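Local coordinates for phosphoglycolate phosphatase (Thermoplasma acidophilum, PDB 1L6R), which hydrolyses 2-phosphoglycolate to glycolate and phosphate as a magnesium-dependent homodimer and, less efficiently, releases phosphate from inorganic pyrophosphate, at residues T100-I105 / F117-D123; S33-L39 / F221-M227; E68-I72 / W110-S114; G176-M182 / A197-I201. The protein carries 1 engineered substitution. Numbering follows the deposited sequence.

Interaction 1 (T100-I105 / F117-D123); sequences TSMRSI and FDIDPED
The loop 100-105 runs antiparallel to the end of strand 115-117 and the residues after it, joined by one beta bridge. T100 starts it with an ST turn: its OG1 accepts from M102 N (3.1 Å) and also bonds to M96. S101 (chi1 p) makes three hydrogen bonds across the loops: S101 N and OG donate to D123 OD2 at 2.9 and 2.6 Å, and OG accepts from D120 N at 2.8 Å. All-trans M102 lays CE over the F117 ring, 3.4 Å from its centroid, a CH-pi contact; SD, 4.7 Å from the centroid, adds an oblique Met-aromatic contact. R103 and D118 form the hydrogen-bonded pair (CA to CA 5.3 Å), with R103 N-D118 O and D118 N-R103 O both 2.9 Å. R103 NH1 and D120 OD1 form a salt bridge at 3.5 Å, with only a weak hydrogen bond. The contact lies in the smaller domain, consistent with a HAD phosphatase cap. F117 ends edge strand 115-117, beside 144-149; M102 sits between helices 87-96 and 124-132.

Interaction 2 (S33-L39 / F221-M227); sequences SAEKKGL and FKHFELM
The C-terminal end of the chain packs on the end of helix 25-36. In the second segment, F221 lies in the last turn of helix 215-223 and has chi1 m. Its ring takes L39 CD2 over one face, a CH-pi contact with CD2 4.2 Å from the centroid. F221 CD2 also lies 3.6 Å from A34 CB. F224 leaves the helical conformation. E225 follows with phi 56° and psi 42° as the C-prime residue of a Schellman motif: L226 N bonds to F221 O at 2.7 Å and E225 N to K222 O at 2.9 Å. This turn brings the tail back toward the other helix. L226 (chi1 m, chi2 t) places CD1 4.2 Å from L39 CD2. L226 O meets A34 CA at 3.4 Å in a CA-H...O contact. Water 4 bridges L226 O (2.6 Å) and A34 O (2.8 Å). M227, the last residue, has its CA 5.0 Å from that of A34. Its CE touches S33 CB at 3.7 Å. The first segment ends its helix in a Schellman motif as well, with G38 at phi 112°, G38 N to E35 O 2.9 Å and L39 N to A34 O 3.1 Å. L39 and L226 both rest on I5, and F221 packs on I175 of strand 172-175, so the two helix ends meet beside the large mixed sheet.

Interaction 3 (E68-I72 / W110-S114); sequences ENGGI and WREAS
One buried carboxylate holds this contact together. E68 has a left-handed backbone (phi 46°, psi 44°) and chi1 m, chi2 t, so its side chain extends to the 110-114 loop. E68 OE2 accepts from E112 N at 2.8 Å and from water 5 at 2.7 Å. That water also donates to W110 O at 2.8 Å. E68 OE1 accepts from A113 N at 2.9 Å and from S114 OG at 2.7 Å, with S114 chi1 p. A113 N also makes a weak bond of 3.4 Å to E68 OE2. G71 and I72 both face G67, a classic beta bulge where strand 72-74 starts in the large HAD sheet; the 110-114 loop leads into strand 115-117 of the smaller sheet. G71 N bonds to E68 O at 3.2 Å. G71 O packs against A113 CB at 3.6 Å, and I72 CD1 against E112 CD at 3.8 Å. The R111 guanidinium has its own acceptors: NH1 bonds to T107 and N108, and NH2 to the carbonyl of G46, a Mg(2+)-binding residue.

Interaction 4 (G176-M182 / A197-I201); sequences GDSNNDM and ATDNI. With CA (calcium ion), chain C; CA (calcium ion), chain D.
This buried loop-to-helix contact lies behind the metal site. It joins the GDSNND loop after strand 172-175, the acidic motif IV of the HAD superfamily, to the start of helix 199-204. T198 N bonds to D177 O at 3.0 Å. T198 (chi1 p) is the N-cap. I201 (chi1 m, chi2 m) places CG1 3.5 Å from S178 O and CD1 3.9 Å from M182 CE. Residues 179-181 form a 3-10 turn (D181 N to S178 O 2.9 Å, M182 N to N179 O 3.0 Å). The CA-to-CB bond of D177 points away from 197-201, and its carboxylate binds both calcium ions. These occupy Mg(2+) cofactor sites, one with D177, S178 and D181, another with D177. The chain C calcium binds D177 OD1, N180 OD1 and D181 OD2, each at 2.4 Å, waters 6 and 7, and the nucleophile D11. The chain D calcium binds D177 OD2 at 2.4 Å and waters 8-10, with G14 O among its further ligands. D181 OD2 also accepts from D177 N (2.8 Å) and S178 N (2.9 Å), so it bonds both metal and backbone. D181 OD1 salt-bridges K154, which probably binds substrate. N180 packs on strand 136-141, and N200 bonds to E132 of the second subunit.

Overall arrangement
Interactions 3 and 4 are buried; interactions 1 and 2 are partly buried and lie on opposite sides of the chain's centre, about 41 Å apart between centres. Interactions 1 and 3 share the loop between helix 87-96 and strand 115-117. They touch where I105 CD1 meets R111 NH1 at 3.7 Å. Interaction 1 lies within the smaller sheet's domain, and interaction 3 joins that domain to the large sheet. Interactions 2 and 4 both involve elements around the large sheet. Their chemistry differs: main-chain and side-chain hydrogen bonds in 1, mostly apolar contact in 2, one carboxylate in 3, and metal ligands backed by apolar contact in 4. The segments of interaction 2 enclose the others along the chain.

Interaction 1 (T100-I105 / F117-D123)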
# COMPACT_ATOMS: atom_id res chain seq x y z
N THR A 100 -26.36 -13.24 8.65
CA THR A 100 -25.32 -13.09 9.67
C THR A 100 -25.73 -11.95 10.59
O THR A 100 -26.77 -11.33 10.41
CB THR A 100 -23.94 -12.74 9.07
OG1 THR A 100 -23.96 -11.40 8.57
CG2 THR A 100 -23.57 -13.70 7.96
N SER A 101 -24.88 -11.68 11.58
CA SER A 101 -25.14 -10.61 12.53
C SER A 101 -24.67 -9.25 12.02
O SER A 101 -24.80 -8.25 12.71
CB SER A 101 -24.43 -10.92 13.85
OG SER A 101 -23.03 -10.95 13.64
N MET A 102 -24.12 -9.22 10.80
CA MET A 102 -23.63 -7.97 10.23
C MET A 102 -24.80 -6.99 10.15
O MET A 102 -25.87 -7.33 9.64
CB MET A 102 -23.06 -8.21 8.83
CG MET A 102 -22.22 -7.07 8.30
SD MET A 102 -21.78 -7.34 6.58
CE MET A 102 -20.58 -6.00 6.35
N ARG A 103 -24.60 -5.78 10.64
CA ARG A 103 -25.68 -4.81 10.66
C ARG A 103 -25.23 -3.38 10.45
O ARG A 103 -24.09 -3.01 10.77
CB ARG A 103 -26.44 -4.93 11.98
CG ARG A 103 -25.54 -4.96 13.21
CD ARG A 103 -26.33 -5.35 14.46
NE ARG A 103 -25.52 -5.29 15.68
CZ ARG A 103 -24.61 -6.19 16.02
NH1 ARG A 103 -24.37 -7.24 15.25
NH2 ARG A 103 -23.93 -6.04 17.15
N SER A 104 -26.15 -2.58 9.93
CA SER A 104 -25.90 -1.17 9.66
C SER A 104 -25.77 -0.36 10.95
O SER A 104 -26.20 -0.79 12.03
CB SER A 104 -27.06 -0.60 8.83
OG SER A 104 -26.78 0.71 8.38
N ILE A 105 -25.15 0.81 10.83
CA ILE A 105 -24.99 1.70 11.96
C ILE A 105 -25.57 3.05 11.56
O ILE A 105 -25.66 3.37 10.37
CB ILE A 105 -23.51 1.84 12.38
CG1 ILE A 105 -22.66 2.40 11.24
CG2 ILE A 105 -22.99 0.48 12.80
CD1 ILE A 105 -21.18 2.58 11.60
N PHE A 117 -20.30 -0.86 9.80
CA PHE A 117 -21.17 -1.91 10.32
C PHE A 117 -20.74 -2.42 11.67
O PHE A 117 -19.61 -2.15 12.12
CB PHE A 117 -21.25 -3.10 9.32
CG PHE A 117 -19.95 -3.87 9.13
CD1 PHE A 117 -19.00 -3.47 8.19
CD2 PHE A 117 -19.71 -5.03 9.87
CE1 PHE A 117 -17.84 -4.22 7.98
CE2 PHE A 117 -18.56 -5.79 9.67
CZ PHE A 117 -17.62 -5.39 8.72
N ASP A 118 -21.65 -3.13 12.32
CA ASP A 118 -21.39 -3.79 13.60
C ASP A 118 -21.52 -5.27 13.23
O ASP A 118 -22.22 -5.62 12.28
CB ASP A 118 -22.44 -3.46 14.66
CG ASP A 118 -22.30 -2.05 15.21
OD1 ASP A 118 -21.21 -1.45 15.10
OD2 ASP A 118 -23.30 -1.54 15.78
N ILE A 119 -20.87 -6.14 13.99
CA ILE A 119 -20.93 -7.57 13.71
C ILE A 119 -20.50 -8.36 14.94
O ILE A 119 -19.67 -7.89 15.72
CB ILE A 119 -19.99 -7.92 12.52
CG1 ILE A 119 -20.22 -9.36 12.05
CG2 ILE A 119 -18.52 -7.70 12.93
CD1 ILE A 119 -19.50 -9.68 10.77
N ASP A 120 -21.09 -9.54 15.13
CA ASP A 120 -20.71 -10.39 16.26
C ASP A 120 -19.34 -10.97 15.90
O ASP A 120 -19.10 -11.32 14.75
CB ASP A 120 -21.70 -11.54 16.43
CG ASP A 120 -23.08 -11.08 16.84
OD1 ASP A 120 -23.25 -9.90 17.22
OD2 ASP A 120 -24.01 -11.92 16.80
N PRO A 121 -18.43 -11.08 16.88
CA PRO A 121 -17.09 -11.62 16.61
C PRO A 121 -17.09 -12.96 15.87
O PRO A 121 -16.22 -13.22 15.05
CB PRO A 121 -16.49 -11.74 18.01
CG PRO A 121 -17.11 -10.57 18.73
CD PRO A 121 -18.56 -10.65 18.28
N GLU A 122 -18.09 -13.80 16.16
CA GLU A 122 -18.19 -15.11 15.53
C GLU A 122 -18.41 -15.08 14.03
O GLU A 122 -18.10 -16.05 13.35
CB GLU A 122 -19.32 -15.93 16.16
CG GLU A 122 -19.20 -16.09 17.66
CD GLU A 122 -20.11 -15.14 18.40
OE1 GLU A 122 -20.14 -13.93 18.04
OE2 GLU A 122 -20.79 -15.59 19.35
N ASP A 123 -18.95 -13.98 13.52
CA ASP A 123 -19.21 -13.88 12.08
C ASP A 123 -18.13 -13.17 11.29
O ASP A 123 -18.20 -13.10 10.07
CB ASP A 123 -20.55 -13.17 11.81
CG ASP A 123 -21.75 -13.97 12.25
OD1 ASP A 123 -21.67 -15.22 12.21
OD2 ASP A 123 -22.77 -13.37 12.63
O HOH W 1 -21.04 -7.00 18.25
O HOH W 2 -24.95 -3.10 17.43
O HOH W 3 -25.91 -1.62 14.58

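Interaction 2 (S33-L39 / F221-M227)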
# COMPACT_ATOMS: atom_id res chain seq x y z
N SER A 33 -0.59 25.13 17.69
CA SER A 33 0.73 25.72 17.84
C SER A 33 1.59 25.41 16.61
O SER A 33 2.20 26.31 16.03
CB SER A 33 1.42 25.17 19.09
OG SER A 33 0.80 25.65 20.28
N ALA A 34 1.61 24.15 16.19
CA ALA A 34 2.40 23.77 15.02
C ALA A 34 1.91 24.46 13.76
O ALA A 34 2.71 24.89 12.93
CB ALA A 34 2.38 22.25 14.84
N GLU A 35 0.59 24.57 13.59
CA GLU A 35 0.05 25.23 12.42
C GLU A 35 0.45 26.70 12.38
O GLU A 35 0.76 27.23 11.32
CB GLU A 35 -1.48 25.10 12.38
CG GLU A 35 -1.94 23.66 12.19
CD GLU A 35 -3.44 23.55 12.11
OE1 GLU A 35 -4.11 24.31 12.85
OE2 GLU A 35 -3.97 22.72 11.34
N LYS A 36 0.46 27.36 13.54
CA LYS A 36 0.86 28.76 13.58
C LYS A 36 2.31 28.91 13.12
O LYS A 36 2.69 29.94 12.55
CB LYS A 36 0.71 29.35 14.98
CG LYS A 36 -0.72 29.73 15.35
CD LYS A 36 -0.76 30.70 16.52
CE LYS A 36 -0.05 30.14 17.74
NZ LYS A 36 -0.27 30.99 18.95
N LYS A 37 3.12 27.88 13.36
CA LYS A 37 4.53 27.90 12.96
C LYS A 37 4.73 27.48 11.50
O LYS A 37 5.87 27.38 11.03
CB LYS A 37 5.36 27.00 13.87
CG LYS A 37 5.64 27.59 15.25
CD LYS A 37 4.35 27.94 15.95
CE LYS A 37 4.56 28.31 17.40
NZ LYS A 37 3.24 28.50 18.06
N GLY A 38 3.63 27.20 10.80
CA GLY A 38 3.73 26.84 9.40
C GLY A 38 3.39 25.43 8.94
O GLY A 38 3.39 25.17 7.74
N LEU A 39 3.10 24.52 9.87
CA LEU A 39 2.78 23.15 9.50
C LEU A 39 1.36 23.03 8.95
O LEU A 39 0.44 23.67 9.44
CB LEU A 39 2.90 22.23 10.73
CG LEU A 39 2.58 20.74 10.52
CD1 LEU A 39 3.66 20.10 9.66
CD2 LEU A 39 2.50 20.04 11.87
N PHE A 221 5.76 16.64 17.69
CA PHE A 221 6.00 17.91 17.01
C PHE A 221 7.29 18.56 17.52
O PHE A 221 8.08 19.08 16.73
CB PHE A 221 4.81 18.86 17.20
CG PHE A 221 3.59 18.51 16.38
CD1 PHE A 221 3.66 17.58 15.34
CD2 PHE A 221 2.37 19.14 16.62
CE1 PHE A 221 2.53 17.28 14.55
CE2 PHE A 221 1.24 18.86 15.84
CZ PHE A 221 1.32 17.93 14.81
N LYS A 222 7.50 18.52 18.83
CA LYS A 222 8.71 19.10 19.41
C LYS A 222 9.94 18.37 18.89
O LYS A 222 10.94 19.00 18.53
CB LYS A 222 8.69 19.01 20.94
CG LYS A 222 7.71 19.94 21.60
CD LYS A 222 7.72 19.76 23.11
CE LYS A 222 6.75 20.71 23.79
NZ LYS A 222 5.36 20.52 23.28
N HIS A 223 9.87 17.05 18.84
CA HIS A 223 10.98 16.26 18.35
C HIS A 223 11.40 16.68 16.94
O HIS A 223 12.59 16.77 16.64
CB HIS A 223 10.63 14.78 18.36
CG HIS A 223 11.72 13.90 17.83
ND1 HIS A 223 11.74 13.42 16.54
CD2 HIS A 223 12.85 13.43 18.42
CE1 HIS A 223 12.84 12.70 16.35
NE2 HIS A 223 13.52 12.69 17.48
N PHE A 224 10.42 16.93 16.07
CA PHE A 224 10.71 17.33 14.70
C PHE A 224 10.81 18.85 14.52
O PHE A 224 10.79 19.35 13.40
CB PHE A 224 9.63 16.75 13.77
CG PHE A 224 9.72 15.25 13.61
CD1 PHE A 224 10.80 14.68 12.93
CD2 PHE A 224 8.75 14.42 14.14
CE1 PHE A 224 10.90 13.30 12.78
CE2 PHE A 224 8.84 13.04 14.00
CZ PHE A 224 9.91 12.47 13.32
N GLU A 225 10.94 19.56 15.64
CA GLU A 225 11.07 21.02 15.63
C GLU A 225 9.91 21.70 14.90
O GLU A 225 10.12 22.65 14.14
CB GLU A 225 12.39 21.43 14.98
CG GLU A 225 13.63 20.84 15.65
CD GLU A 225 14.92 21.30 15.00
OE1 GLU A 225 15.06 21.12 13.77
OE2 GLU A 225 15.79 21.84 15.71
N LEU A 226 8.70 21.21 15.14
CA LEU A 226 7.51 21.77 14.50
C LEU A 226 6.74 22.64 15.48
O LEU A 226 5.80 23.34 15.10
CB LEU A 226 6.62 20.63 13.98
CG LEU A 226 7.24 19.76 12.89
CD1 LEU A 226 6.33 18.57 12.59
CD2 LEU A 226 7.45 20.60 11.63
N MET A 227 7.13 22.57 16.75
CA MET A 227 6.51 23.35 17.82
C MET A 227 7.57 24.13 18.59
O MET A 227 7.37 25.35 18.80
CB MET A 227 5.78 22.44 18.80
CG MET A 227 4.30 22.31 18.55
SD MET A 227 3.55 21.43 19.92
CE MET A 227 3.34 22.76 21.10
O HOH W 4 5.23 23.83 12.59

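Interaction 3 (E68-I72 / W110-S114)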
# COMPACT_ATOMS: atom_id res chain seq x y z
N GLU A 68 -14.21 8.25 6.07
CA GLU A 68 -14.31 6.92 5.47
C GLU A 68 -12.96 6.33 5.07
O GLU A 68 -12.81 5.77 3.98
CB GLU A 68 -15.28 6.96 4.28
CG GLU A 68 -16.66 7.44 4.71
CD GLU A 68 -17.70 7.36 3.61
OE1 GLU A 68 -17.90 6.25 3.07
OE2 GLU A 68 -18.35 8.38 3.31
N ASN A 69 -11.98 6.49 5.96
CA ASN A 69 -10.64 5.93 5.79
C ASN A 69 -9.87 6.37 4.56
O ASN A 69 -8.94 5.69 4.12
CB ASN A 69 -10.74 4.39 5.84
CG ASN A 69 -11.28 3.91 7.17
OD1 ASN A 69 -10.65 4.10 8.21
ND2 ASN A 69 -12.47 3.31 7.15
N GLY A 70 -10.24 7.54 4.04
CA GLY A 70 -9.58 8.10 2.88
C GLY A 70 -10.44 8.16 1.63
O GLY A 70 -10.02 8.75 0.63
N GLY A 71 -11.64 7.59 1.69
CA GLY A 71 -12.50 7.58 0.51
C GLY A 71 -13.24 8.85 0.18
O GLY A 71 -13.76 8.98 -0.93
N ILE A 72 -13.30 9.79 1.12
CA ILE A 72 -14.01 11.04 0.89
C ILE A 72 -13.21 12.15 1.58
O ILE A 72 -12.63 11.94 2.65
CB ILE A 72 -15.47 10.94 1.40
CG1 ILE A 72 -16.26 12.20 1.05
CG2 ILE A 72 -15.51 10.65 2.89
CD1 ILE A 72 -17.76 11.99 1.08
N TRP A 110 -24.83 9.09 6.53
CA TRP A 110 -23.96 10.15 6.04
C TRP A 110 -22.76 9.63 5.25
O TRP A 110 -21.88 10.41 4.89
CB TRP A 110 -23.47 11.01 7.21
CG TRP A 110 -24.59 11.64 7.97
CD1 TRP A 110 -25.62 12.39 7.46
CD2 TRP A 110 -24.81 11.58 9.39
NE1 TRP A 110 -26.46 12.79 8.46
CE2 TRP A 110 -25.99 12.31 9.66
CE3 TRP A 110 -24.12 10.99 10.45
CZ2 TRP A 110 -26.50 12.46 10.95
CZ3 TRP A 110 -24.63 11.14 11.74
CH2 TRP A 110 -25.81 11.87 11.98
N ARG A 111 -22.70 8.32 5.00
CA ARG A 111 -21.59 7.76 4.23
C ARG A 111 -21.88 7.82 2.75
O ARG A 111 -23.04 7.77 2.33
CB ARG A 111 -21.29 6.30 4.62
CG ARG A 111 -20.44 6.20 5.88
CD ARG A 111 -19.84 4.82 6.12
NE ARG A 111 -18.87 4.95 7.21
CZ ARG A 111 -19.18 5.05 8.50
NH1 ARG A 111 -20.44 4.98 8.91
NH2 ARG A 111 -18.22 5.34 9.37
N GLU A 112 -20.81 7.91 1.96
CA GLU A 112 -20.96 8.00 0.51
C GLU A 112 -19.99 7.14 -0.26
O GLU A 112 -20.19 6.88 -1.44
CB GLU A 112 -20.75 9.45 0.05
CG GLU A 112 -21.69 10.46 0.68
CD GLU A 112 -21.44 11.89 0.22
OE1 GLU A 112 -21.17 12.10 -0.98
OE2 GLU A 112 -21.53 12.81 1.07
N ALA A 113 -18.94 6.67 0.41
CA ALA A 113 -17.88 5.94 -0.28
C ALA A 113 -17.51 4.57 0.28
O ALA A 113 -16.56 3.95 -0.19
CB ALA A 113 -16.63 6.83 -0.29
N SER A 114 -18.26 4.13 1.28
CA SER A 114 -18.00 2.86 1.96
C SER A 114 -19.18 2.61 2.88
O SER A 114 -20.11 3.41 2.91
CB SER A 114 -16.72 2.97 2.80
OG SER A 114 -16.91 3.91 3.84
O HOH W 5 -19.06 10.55 4.69

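Interaction 4 (G176-M182 / A197-I201)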
# COMPACT_ATOMS: atom_id res chain seq x y z
N GLY A 176 0.16 7.54 13.44
CA GLY A 176 -0.82 6.47 13.52
C GLY A 176 -0.54 5.62 14.75
O GLY A 176 0.38 5.95 15.52
N ASP A 177 -1.27 4.52 14.92
CA ASP A 177 -1.08 3.71 16.11
C ASP A 177 -1.24 2.20 15.97
O ASP A 177 -0.85 1.47 16.87
CB ASP A 177 -2.07 4.18 17.20
CG ASP A 177 -3.52 3.84 16.87
OD1 ASP A 177 -3.85 3.72 15.69
OD2 ASP A 177 -4.35 3.69 17.79
N SER A 178 -1.79 1.73 14.86
CA SER A 178 -2.06 0.30 14.74
C SER A 178 -2.04 -0.21 13.31
O SER A 178 -1.67 0.51 12.39
CB SER A 178 -3.42 -0.00 15.39
OG SER A 178 -4.43 0.73 14.74
N ASN A 179 -2.45 -1.46 13.14
CA ASN A 179 -2.43 -2.07 11.82
C ASN A 179 -3.21 -1.33 10.75
O ASN A 179 -2.77 -1.29 9.60
CB ASN A 179 -2.92 -3.52 11.90
CG ASN A 179 -2.98 -4.18 10.54
OD1 ASN A 179 -4.04 -4.26 9.92
ND2 ASN A 179 -1.84 -4.65 10.05
N ASN A 180 -4.34 -0.72 11.10
CA ASN A 180 -5.10 -0.01 10.09
C ASN A 180 -4.39 1.27 9.61
O ASN A 180 -4.89 1.99 8.75
CB ASN A 180 -6.55 0.29 10.56
CG ASN A 180 -6.61 1.13 11.82
OD1 ASN A 180 -5.70 1.90 12.09
ND2 ASN A 180 -7.71 1.01 12.58
N ASP A 181 -3.19 1.52 10.14
CA ASP A 181 -2.38 2.66 9.71
C ASP A 181 -1.16 2.21 8.94
O ASP A 181 -0.44 3.04 8.37
CB ASP A 181 -1.90 3.48 10.90
CG ASP A 181 -3.01 3.88 11.77
OD1 ASP A 181 -3.94 4.54 11.26
OD2 ASP A 181 -2.97 3.53 12.96
N MET A 182 -0.89 0.91 8.92
CA MET A 182 0.29 0.44 8.21
C MET A 182 0.32 0.89 6.75
O MET A 182 1.39 1.13 6.21
CB MET A 182 0.42 -1.08 8.32
CG MET A 182 1.75 -1.62 7.76
SD MET A 182 3.26 -0.87 8.47
CE MET A 182 3.44 -1.84 9.99
N ALA A 197 1.43 2.30 20.69
CA ALA A 197 1.27 1.85 19.31
C ALA A 197 1.66 0.37 19.23
O ALA A 197 2.37 -0.14 20.10
CB ALA A 197 2.17 2.67 18.39
N THR A 198 1.21 -0.32 18.19
CA THR A 198 1.57 -1.72 18.03
C THR A 198 3.06 -1.85 17.78
O THR A 198 3.72 -0.90 17.34
CB THR A 198 0.85 -2.35 16.84
OG1 THR A 198 1.14 -1.59 15.67
CG2 THR A 198 -0.66 -2.40 17.08
N ASP A 199 3.59 -3.04 18.05
CA ASP A 199 5.01 -3.29 17.85
C ASP A 199 5.46 -3.05 16.42
O ASP A 199 6.51 -2.47 16.19
CB ASP A 199 5.36 -4.73 18.24
CG ASP A 199 5.43 -4.95 19.74
OD1 ASP A 199 5.40 -3.97 20.51
OD2 ASP A 199 5.52 -6.13 20.15
N ASN A 200 4.67 -3.50 15.44
CA ASN A 200 5.09 -3.34 14.05
C ASN A 200 5.12 -1.87 13.62
O ASN A 200 5.96 -1.47 12.81
CB ASN A 200 4.19 -4.15 13.11
CG ASN A 200 4.56 -5.63 13.08
OD1 ASN A 200 5.43 -6.08 13.83
ND2 ASN A 200 3.91 -6.38 12.21
N ILE A 201 4.21 -1.07 14.17
CA ILE A 201 4.18 0.35 13.85
C ILE A 201 5.39 1.01 14.50
O ILE A 201 6.07 1.82 13.88
CB ILE A 201 2.86 1.00 14.32
CG1 ILE A 201 1.71 0.60 13.38
CG2 ILE A 201 3.00 2.53 14.37
CD1 ILE A 201 1.84 1.14 11.95
CA CA C . -5.24 3.57 13.71
CA CA D . -4.93 4.58 19.93
O HOH W 6 -7.16 2.75 15.09
O HOH W 7 -7.44 4.48 12.51
O HOH W 8 -7.07 3.31 19.44
O HOH W 9 -6.82 6.24 20.34
O HOH W 10 -2.77 5.41 20.74